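Local coordinates for IPT/TIG domain-containing protein (Bacteroides thetaiotaomicron, PDB 3TC9) that is of unconfirmed function but, with an immunoglobulin-like domain joined to a six-bladed beta-propeller, probably serves as an auxiliary nutrient-binding protein, at residues W141-V155 with V181-I195. Numbering follows the deposited sequence.
Sequences WLSFDPKNHNHLYLV and VRTICWTHEADSMII. With EDO (1,2-ethanediol), chain U.
Trp-141 lies alongside Thr-183 and takes its methyl group over the indole: Thr-183 CG2 stands 3.5 Å from the centroid of the six-membered ring of Trp-141, almost on the ring normal, a CH-pi contact. Thr-183 turns its hydroxyl elsewhere, to the backbone N of Ala-231. Two residues on, Ser-143 OG accepts the indole N-H of Trp-186, NE1 to OG 2.8 Å. The bond is nearly straight (161°) and in the indole plane; the serine's first torsion (176°) holds OG beside its own carbonyl carbon, facing that edge. Asp-145 and Pro-146 roof one face of the same indole, with Pro-146 CD 3.6 Å from the centroid of the five-membered ring, while Met-193 CB covers the opposite face. Asp-145 OD1 also accepts from Lys-147 N, an Asx turn, and forms a salt bridge with Arg-212. Within this turn, Lys-147 CG rests on Ala-190 CB at 3.8 Å. Tyr-153 receives the edge of the Trp-186 ring in an offset edge-to-face pair, planes at 61°, and the selenium of selenomethionine Met-193 sits over one face of the Tyr-153 ring, SE 4.5 Å from the Tyr-153 centroid, a Met-aromatic contact. At the end, Val-155 CG1 presses tightly on Ile-184 CG1 (3.4 Å) and also meets Val-181 and Ile-195. The packing joins successive blades of the beta-propeller face to face: the inner hairpin of strands 141-145 and 151-156 lies over the inner strands 181-186 and 192-197 of the next blade, while Leu-142, Phe-144 and Leu-152 reach Val-405 of strand 401-407 in another blade.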
# COMPACT_ATOMS: atom_id res chain seq x y z
N TRP B 141 -26.57 -0.36 4.64
CA TRP B 141 -25.43 0.26 5.31
C TRP B 141 -24.61 -0.84 5.91
O TRP B 141 -25.16 -1.70 6.59
CB TRP B 141 -25.89 1.28 6.37
CG TRP B 141 -24.88 2.32 6.68
CD1 TRP B 141 -23.93 2.29 7.65
CD2 TRP B 141 -24.69 3.57 5.98
NE1 TRP B 141 -23.18 3.45 7.63
CE2 TRP B 141 -23.64 4.26 6.62
CE3 TRP B 141 -25.37 4.21 4.92
CZ2 TRP B 141 -23.22 5.52 6.21
CZ3 TRP B 141 -24.96 5.47 4.51
CH2 TRP B 141 -23.89 6.11 5.16
N LEU B 142 -23.31 -0.87 5.57
CA LEU B 142 -22.39 -1.90 6.05
C LEU B 142 -21.35 -1.24 6.95
O LEU B 142 -20.83 -0.17 6.59
CB LEU B 142 -21.73 -2.63 4.86
CG LEU B 142 -22.64 -3.58 4.07
CD1 LEU B 142 -22.08 -3.87 2.69
CD2 LEU B 142 -22.78 -4.89 4.79
N SER B 143 -21.07 -1.84 8.13
CA SER B 143 -20.12 -1.28 9.10
C SER B 143 -19.46 -2.36 9.94
O SER B 143 -20.15 -3.16 10.60
CB SER B 143 -20.84 -0.28 10.02
OG SER B 143 -19.99 0.21 11.03
N PHE B 144 -18.12 -2.37 9.92
CA PHE B 144 -17.34 -3.28 10.74
C PHE B 144 -17.37 -2.83 12.19
O PHE B 144 -17.46 -1.64 12.47
CB PHE B 144 -15.87 -3.33 10.25
CG PHE B 144 -15.64 -4.31 9.14
CD1 PHE B 144 -15.68 -5.69 9.38
CD2 PHE B 144 -15.43 -3.87 7.83
CE1 PHE B 144 -15.51 -6.60 8.34
CE2 PHE B 144 -15.25 -4.79 6.79
CZ PHE B 144 -15.30 -6.14 7.05
N ASP B 145 -17.25 -3.77 13.11
CA ASP B 145 -17.09 -3.44 14.52
C ASP B 145 -15.65 -2.91 14.67
O ASP B 145 -14.72 -3.63 14.27
CB ASP B 145 -17.36 -4.69 15.39
CG ASP B 145 -17.19 -4.52 16.89
OD1 ASP B 145 -16.60 -3.49 17.32
OD2 ASP B 145 -17.60 -5.43 17.64
N PRO B 146 -15.43 -1.66 15.15
CA PRO B 146 -14.05 -1.15 15.27
C PRO B 146 -13.16 -1.99 16.19
O PRO B 146 -11.94 -1.97 16.01
CB PRO B 146 -14.25 0.27 15.84
CG PRO B 146 -15.66 0.63 15.49
CD PRO B 146 -16.41 -0.65 15.64
N LYS B 147 -13.75 -2.75 17.14
CA LYS B 147 -13.01 -3.59 18.09
C LYS B 147 -12.93 -5.04 17.65
O LYS B 147 -12.28 -5.86 18.30
CB LYS B 147 -13.63 -3.50 19.49
CG LYS B 147 -13.67 -2.10 20.10
CD LYS B 147 -12.31 -1.65 20.59
CE LYS B 147 -12.39 -0.38 21.38
NZ LYS B 147 -11.05 0.21 21.52
N ASN B 148 -13.62 -5.39 16.56
CA ASN B 148 -13.59 -6.76 16.05
C ASN B 148 -13.81 -6.75 14.54
O ASN B 148 -14.95 -6.68 14.08
CB ASN B 148 -14.62 -7.65 16.75
CG ASN B 148 -14.42 -9.12 16.50
OD1 ASN B 148 -13.66 -9.54 15.61
ND2 ASN B 148 -15.07 -9.93 17.29
N HIS B 149 -12.71 -6.87 13.79
CA HIS B 149 -12.72 -6.87 12.35
C HIS B 149 -13.31 -8.18 11.76
O HIS B 149 -13.46 -8.31 10.53
CB HIS B 149 -11.31 -6.59 11.79
CG HIS B 149 -11.36 -6.03 10.40
ND1 HIS B 149 -12.00 -4.83 10.12
CD2 HIS B 149 -10.92 -6.57 9.24
CE1 HIS B 149 -11.90 -4.67 8.81
NE2 HIS B 149 -11.26 -5.69 8.24
N ASN B 150 -13.70 -9.14 12.63
CA ASN B 150 -14.36 -10.34 12.14
C ASN B 150 -15.86 -10.16 12.13
O ASN B 150 -16.57 -11.03 11.62
CB ASN B 150 -13.99 -11.59 12.95
CG ASN B 150 -12.57 -12.04 12.74
OD1 ASN B 150 -12.00 -11.92 11.64
ND2 ASN B 150 -11.95 -12.52 13.80
N HIS B 151 -16.35 -9.05 12.71
CA HIS B 151 -17.77 -8.77 12.82
C HIS B 151 -18.17 -7.61 11.91
O HIS B 151 -17.76 -6.47 12.12
CB HIS B 151 -18.14 -8.48 14.29
CG HIS B 151 -18.06 -9.70 15.17
ND1 HIS B 151 -18.30 -9.64 16.53
CD2 HIS B 151 -17.76 -10.98 14.84
CE1 HIS B 151 -18.17 -10.87 16.98
NE2 HIS B 151 -17.82 -11.71 16.00
N LEU B 152 -18.94 -7.94 10.88
CA LEU B 152 -19.45 -6.97 9.91
C LEU B 152 -20.96 -6.83 10.13
O LEU B 152 -21.72 -7.78 9.92
CB LEU B 152 -19.11 -7.41 8.47
CG LEU B 152 -19.69 -6.56 7.31
CD1 LEU B 152 -19.22 -5.10 7.40
CD2 LEU B 152 -19.34 -7.17 5.98
N TYR B 153 -21.40 -5.64 10.55
CA TYR B 153 -22.82 -5.37 10.77
C TYR B 153 -23.44 -4.72 9.55
O TYR B 153 -22.76 -4.01 8.79
CB TYR B 153 -23.02 -4.48 12.02
CG TYR B 153 -22.71 -5.21 13.31
CD1 TYR B 153 -23.68 -5.97 13.95
CD2 TYR B 153 -21.43 -5.18 13.86
CE1 TYR B 153 -23.38 -6.68 15.12
CE2 TYR B 153 -21.13 -5.86 15.04
CZ TYR B 153 -22.12 -6.60 15.67
OH TYR B 153 -21.84 -7.28 16.83
N LEU B 154 -24.75 -4.94 9.39
CA LEU B 154 -25.54 -4.37 8.30
C LEU B 154 -26.93 -4.00 8.81
O LEU B 154 -27.44 -4.66 9.72
CB LEU B 154 -25.63 -5.33 7.07
CG LEU B 154 -26.41 -6.68 7.21
CD1 LEU B 154 -27.92 -6.52 6.90
CD2 LEU B 154 -25.88 -7.71 6.24
N VAL B 155 -27.55 -2.97 8.22
CA VAL B 155 -28.92 -2.55 8.51
C VAL B 155 -29.66 -2.67 7.19
O VAL B 155 -29.03 -2.52 6.14
CB VAL B 155 -29.08 -1.16 9.19
CG1 VAL B 155 -28.55 -1.18 10.62
CG2 VAL B 155 -28.43 -0.03 8.38
N VAL B 181 -34.50 1.51 9.11
CA VAL B 181 -33.14 1.74 9.62
C VAL B 181 -32.20 2.17 8.46
O VAL B 181 -32.04 1.43 7.49
CB VAL B 181 -32.58 0.54 10.38
CG1 VAL B 181 -31.36 0.97 11.19
CG2 VAL B 181 -33.64 -0.07 11.29
N ARG B 182 -31.56 3.34 8.60
CA ARG B 182 -30.77 3.94 7.54
C ARG B 182 -29.26 3.78 7.69
O ARG B 182 -28.59 3.53 6.69
CB ARG B 182 -31.09 5.45 7.46
CG ARG B 182 -32.55 5.78 7.13
CD ARG B 182 -33.01 5.19 5.80
NE ARG B 182 -32.18 5.64 4.69
CZ ARG B 182 -32.47 6.68 3.90
NH1 ARG B 182 -33.60 7.35 4.07
NH2 ARG B 182 -31.65 7.02 2.92
N THR B 183 -28.73 4.00 8.88
CA THR B 183 -27.29 3.97 9.10
C THR B 183 -26.92 3.29 10.40
O THR B 183 -27.77 3.04 11.25
CB THR B 183 -26.66 5.42 9.09
OG1 THR B 183 -27.20 6.24 10.14
CG2 THR B 183 -26.76 6.14 7.74
N ILE B 184 -25.59 3.03 10.52
CA ILE B 184 -24.84 2.50 11.64
C ILE B 184 -23.63 3.36 11.84
O ILE B 184 -22.86 3.58 10.89
CB ILE B 184 -24.36 1.02 11.49
CG1 ILE B 184 -25.39 0.09 10.88
CG2 ILE B 184 -23.72 0.45 12.78
CD1 ILE B 184 -24.77 -0.87 9.90
N CYS B 185 -23.40 3.77 13.08
CA CYS B 185 -22.16 4.41 13.46
C CYS B 185 -21.84 4.01 14.91
O CYS B 185 -22.61 3.28 15.54
CB CYS B 185 -22.13 5.91 13.22
SG CYS B 185 -23.37 6.86 14.13
N TRP B 186 -20.64 4.36 15.37
CA TRP B 186 -20.14 3.91 16.65
C TRP B 186 -19.68 5.06 17.49
O TRP B 186 -19.19 6.06 16.96
CB TRP B 186 -18.96 2.94 16.42
CG TRP B 186 -19.30 1.76 15.55
CD1 TRP B 186 -19.31 1.71 14.19
CD2 TRP B 186 -19.71 0.47 16.01
NE1 TRP B 186 -19.70 0.46 13.76
CE2 TRP B 186 -19.95 -0.33 14.86
CE3 TRP B 186 -19.90 -0.10 17.28
CZ2 TRP B 186 -20.37 -1.66 14.95
CZ3 TRP B 186 -20.30 -1.42 17.36
CH2 TRP B 186 -20.52 -2.19 16.20
N THR B 187 -19.78 4.89 18.82
CA THR B 187 -19.26 5.85 19.79
C THR B 187 -17.74 5.72 19.71
O THR B 187 -17.23 4.66 19.29
CB THR B 187 -19.83 5.58 21.18
OG1 THR B 187 -19.54 4.23 21.53
CG2 THR B 187 -21.32 5.84 21.26
N HIS B 188 -17.02 6.79 20.07
CA HIS B 188 -15.56 6.79 19.98
C HIS B 188 -14.91 5.58 20.65
O HIS B 188 -13.95 5.04 20.09
CB HIS B 188 -14.95 8.09 20.53
CG HIS B 188 -13.50 8.23 20.19
ND1 HIS B 188 -12.53 8.28 21.18
CD2 HIS B 188 -12.88 8.22 18.98
CE1 HIS B 188 -11.36 8.32 20.55
NE2 HIS B 188 -11.52 8.25 19.22
N GLU B 189 -15.44 5.14 21.80
CA GLU B 189 -14.89 3.99 22.53
C GLU B 189 -15.43 2.63 21.99
O GLU B 189 -14.88 1.58 22.32
CB GLU B 189 -15.11 4.13 24.05
CG GLU B 189 -16.56 4.01 24.51
CD GLU B 189 -17.53 5.14 24.23
OE1 GLU B 189 -17.10 6.27 23.89
OE2 GLU B 189 -18.75 4.88 24.37
N ALA B 190 -16.45 2.69 21.10
CA ALA B 190 -17.13 1.56 20.44
C ALA B 190 -17.86 0.66 21.46
O ALA B 190 -18.15 -0.50 21.17
CB ALA B 190 -16.16 0.75 19.59
N ASP B 191 -18.22 1.23 22.63
CA ASP B 191 -18.99 0.51 23.65
C ASP B 191 -20.44 0.43 23.21
O ASP B 191 -21.20 -0.40 23.72
CB ASP B 191 -18.89 1.21 25.02
N SER B 192 -20.83 1.29 22.24
CA SER B 192 -22.19 1.37 21.73
C SER B 192 -22.26 1.55 20.21
O SER B 192 -21.42 2.19 19.58
CB SER B 192 -22.93 2.52 22.39
OG SER B 192 -22.98 2.37 23.80
N MSE B 193 -23.33 1.00 19.65
CA MSE B 193 -23.64 1.10 18.24
C MSE B 193 -24.87 2.01 18.09
O MSE B 193 -25.91 1.76 18.71
CB MSE B 193 -23.86 -0.31 17.66
CG MSE B 193 -24.60 -0.34 16.35
SE MSE B 193 -24.42 -2.04 15.47
CE MSE B 193 -25.48 -3.07 16.56
N ILE B 194 -24.76 3.05 17.27
CA ILE B 194 -25.85 3.97 17.02
C ILE B 194 -26.61 3.53 15.77
O ILE B 194 -26.01 3.48 14.69
CB ILE B 194 -25.40 5.45 16.90
CG1 ILE B 194 -24.21 5.87 17.83
CG2 ILE B 194 -26.60 6.42 16.88
CD1 ILE B 194 -24.47 6.08 19.23
N ILE B 195 -27.91 3.26 15.92
CA ILE B 195 -28.81 2.83 14.85
C ILE B 195 -29.81 3.97 14.60
O ILE B 195 -30.46 4.42 15.54
CB ILE B 195 -29.48 1.48 15.27
CG1 ILE B 195 -28.46 0.31 15.32
CG2 ILE B 195 -30.71 1.11 14.47
CD1 ILE B 195 -27.62 0.07 14.07
C1 EDO U . -29.41 4.35 3.16
O1 EDO U . -29.02 4.61 4.50
C2 EDO U . -28.15 4.43 2.32
O2 EDO U . -27.88 3.17 1.70